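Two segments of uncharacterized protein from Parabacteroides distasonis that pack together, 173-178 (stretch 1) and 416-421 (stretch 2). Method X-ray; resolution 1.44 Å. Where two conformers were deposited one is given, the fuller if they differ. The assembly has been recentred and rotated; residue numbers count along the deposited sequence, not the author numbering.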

# COMPACT_ATOMS: atom_id res chain seq x y z
N ILE A 173 0.66 -4.79 2.04
CA ILE A 173 1.53 -4.60 0.83
C ILE A 173 0.83 -5.44 -0.19
O ILE A 173 1.11 -6.63 -0.40
CB ILE A 173 3.07 -4.93 0.96
CG1 ILE A 173 3.72 -4.06 2.05
CG2 ILE A 173 3.77 -4.53 -0.31
CD1 ILE A 173 5.30 -4.06 2.07
N TRP A 174 -0.19 -4.83 -0.81
CA TRP A 174 -1.20 -5.59 -1.53
C TRP A 174 -0.58 -6.46 -2.61
O TRP A 174 0.18 -5.98 -3.46
CB TRP A 174 -2.28 -4.69 -2.16
CG TRP A 174 -3.37 -5.55 -2.70
CD1 TRP A 174 -4.32 -6.21 -1.97
CD2 TRP A 174 -3.55 -5.97 -4.05
NE1 TRP A 174 -5.09 -6.99 -2.79
CE2 TRP A 174 -4.63 -6.86 -4.08
CE3 TRP A 174 -2.90 -5.67 -5.26
CZ2 TRP A 174 -5.06 -7.46 -5.25
CZ3 TRP A 174 -3.34 -6.28 -6.42
CH2 TRP A 174 -4.41 -7.16 -6.41
N SER A 175 -0.93 -7.75 -2.58
CA SER A 175 -0.51 -8.77 -3.55
C SER A 175 0.93 -9.19 -3.48
O SER A 175 1.35 -9.99 -4.27
CB SER A 175 -0.86 -8.42 -5.00
OG SER A 175 0.03 -7.50 -5.62
N GLN A 176 1.70 -8.69 -2.54
CA GLN A 176 3.12 -9.01 -2.49
C GLN A 176 3.32 -10.52 -2.30
O GLN A 176 2.78 -11.14 -1.38
CB GLN A 176 3.81 -8.26 -1.34
CG GLN A 176 5.19 -8.80 -0.96
CD GLN A 176 6.07 -8.99 -2.16
OE1 GLN A 176 6.91 -9.91 -2.21
NE2 GLN A 176 5.86 -8.16 -3.16
N HIS A 177 4.09 -11.11 -3.22
CA HIS A 177 4.50 -12.50 -3.09
C HIS A 177 5.91 -12.56 -3.73
O HIS A 177 6.12 -12.08 -4.87
CB HIS A 177 3.47 -13.45 -3.74
CG HIS A 177 3.24 -14.75 -3.01
ND1 HIS A 177 2.43 -14.86 -1.90
CD2 HIS A 177 3.67 -16.01 -3.27
CE1 HIS A 177 2.40 -16.11 -1.48
NE2 HIS A 177 3.14 -16.84 -2.30
N ASN A 178 6.84 -13.16 -3.02
CA ASN A 178 8.25 -13.16 -3.41
C ASN A 178 8.80 -11.79 -3.82
O ASN A 178 9.23 -11.59 -4.96
CB ASN A 178 8.48 -14.19 -4.52
CG ASN A 178 8.89 -15.53 -3.98
OD1 ASN A 178 9.24 -15.65 -2.80
ND2 ASN A 178 8.86 -16.56 -4.83
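Stretch 2, residues 416-421: NQKALR

Two irregular loops, at least 241 residues apart in sequence wherever they touch, meet here turn against turn. Neither contains regular helix or strand. Stretch 1 opens with a type II beta turn from Ile-173 to Gln-176, closed by Gln-176 N donating to Ile-173 O at 3.0 Å; stretch 2 opens with a type I turn from Asn-416 to Ala-419, closed by Ala-419 N to Asn-416 O, also 3.0 Å. From Trp-174 to His-177 and from Gln-417 to Leu-420 the chains run in nearly the same direction, 15° apart. The nearest CA atoms, those of His-177 and Lys-418, remain 7.8 Å apart, so side chains must bridge the gap, and the contact buries a modest 260 Å² in all.

Lys-418 does most of the bridging. Its CB points toward stretch 1; chi1 and chi2 are both m, which bends the chain near its root, and chi3 and chi4 are both t, which extends the rest. That extension carries NZ to the backbone of Ser-175, where it donates a hydrogen bond to Ser-175 O at 2.8 Å. On the way, Lys-418 CE packs 3.8 Å from His-177 CB, so the aliphatic part of the lysine is used as well as its charge. A water accepts from Lys-418 NZ at 3.1 Å and from His-177 N at 2.9 Å, tying the ammonium group to a second point on the stretch 1 backbone.

The turn in stretch 2 is braced at its start: Asn-416, with chi1 t, places OD1 2.9 Å from Lys-418 N, which donates to it. This side-chain bond reinforces the backbone closure just where the lysine departs.

Gln-417 also points toward stretch 1. With chi1 p and chi2 t it reaches out to set NE2 3.6 Å from Ser-175 CB and 3.9 Å from Trp-174 CH2, approaching the indole obliquely. These are packing contacts; NE2 finds its hydrogen bond elsewhere in the structure. Trp-174 leaves its backbone sideways, yet chi1 t brings the end of the ring nearer. Ser-175 has positive phi, 72°, as the third position of a type II turn requires, and its p rotamer lets OG donate to Trp-174 O at 2.6 Å.

At the exposed end, Leu-420, m then t, packs its CD1 beside the His-177 imidazole. The imidazole, whose chi1 of -142° lies between wells, is approached obliquely by both this methyl and Lys-418 CG.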

# COMPACT_ATOMS: atom_id res chain seq x y z
N ASN A 416 -5.70 -18.69 -5.86
CA ASN A 416 -4.88 -17.48 -5.67
C ASN A 416 -4.22 -17.07 -6.98
O ASN A 416 -3.67 -17.91 -7.70
CB ASN A 416 -3.85 -17.70 -4.57
CG ASN A 416 -2.81 -16.60 -4.55
OD1 ASN A 416 -1.79 -16.72 -5.22
ND2 ASN A 416 -3.12 -15.51 -3.85
N GLN A 417 -4.23 -15.77 -7.27
CA GLN A 417 -3.77 -15.21 -8.55
C GLN A 417 -2.34 -15.55 -8.93
O GLN A 417 -2.04 -15.58 -10.11
CB GLN A 417 -3.97 -13.70 -8.57
CG GLN A 417 -3.07 -12.94 -7.59
CD GLN A 417 -3.36 -11.45 -7.55
OE1 GLN A 417 -3.79 -10.88 -8.56
NE2 GLN A 417 -3.09 -10.81 -6.40
N LYS A 418 -1.46 -15.78 -7.96
CA LYS A 418 -0.07 -16.06 -8.28
C LYS A 418 0.09 -17.41 -8.99
O LYS A 418 1.11 -17.66 -9.63
CB LYS A 418 0.81 -15.99 -7.03
CG LYS A 418 0.67 -14.71 -6.22
CD LYS A 418 1.17 -13.45 -6.98
CE LYS A 418 0.85 -12.22 -6.22
NZ LYS A 418 1.44 -10.98 -6.86
N ALA A 419 -0.92 -18.26 -8.88
CA ALA A 419 -0.98 -19.49 -9.70
C ALA A 419 0.19 -20.44 -9.43
O ALA A 419 0.71 -21.08 -10.37
CB ALA A 419 -1.08 -19.16 -11.19
N LEU A 420 0.59 -20.53 -8.17
CA LEU A 420 1.74 -21.34 -7.80
C LEU A 420 1.38 -22.77 -7.45
O LEU A 420 2.27 -23.61 -7.42
CB LEU A 420 2.54 -20.70 -6.68
CG LEU A 420 3.12 -19.33 -7.06
CD1 LEU A 420 3.85 -18.73 -5.90
CD2 LEU A 420 4.03 -19.39 -8.29
N ARG A 421 0.10 -23.04 -7.20
CA ARG A 421 -0.39 -24.39 -6.88
C ARG A 421 -1.25 -24.97 -8.02
O ARG A 421 -1.89 -24.23 -8.76
CB ARG A 421 -1.26 -24.33 -5.61
CG ARG A 421 -0.58 -23.70 -4.41
CD ARG A 421 -1.57 -23.48 -3.30
NE ARG A 421 -2.72 -22.66 -3.71
CZ ARG A 421 -3.84 -22.50 -3.01
NH1 ARG A 421 -3.98 -23.06 -1.82
NH2 ARG A 421 -4.83 -21.76 -3.51
O HOH W 1 4.16 -9.84 -5.84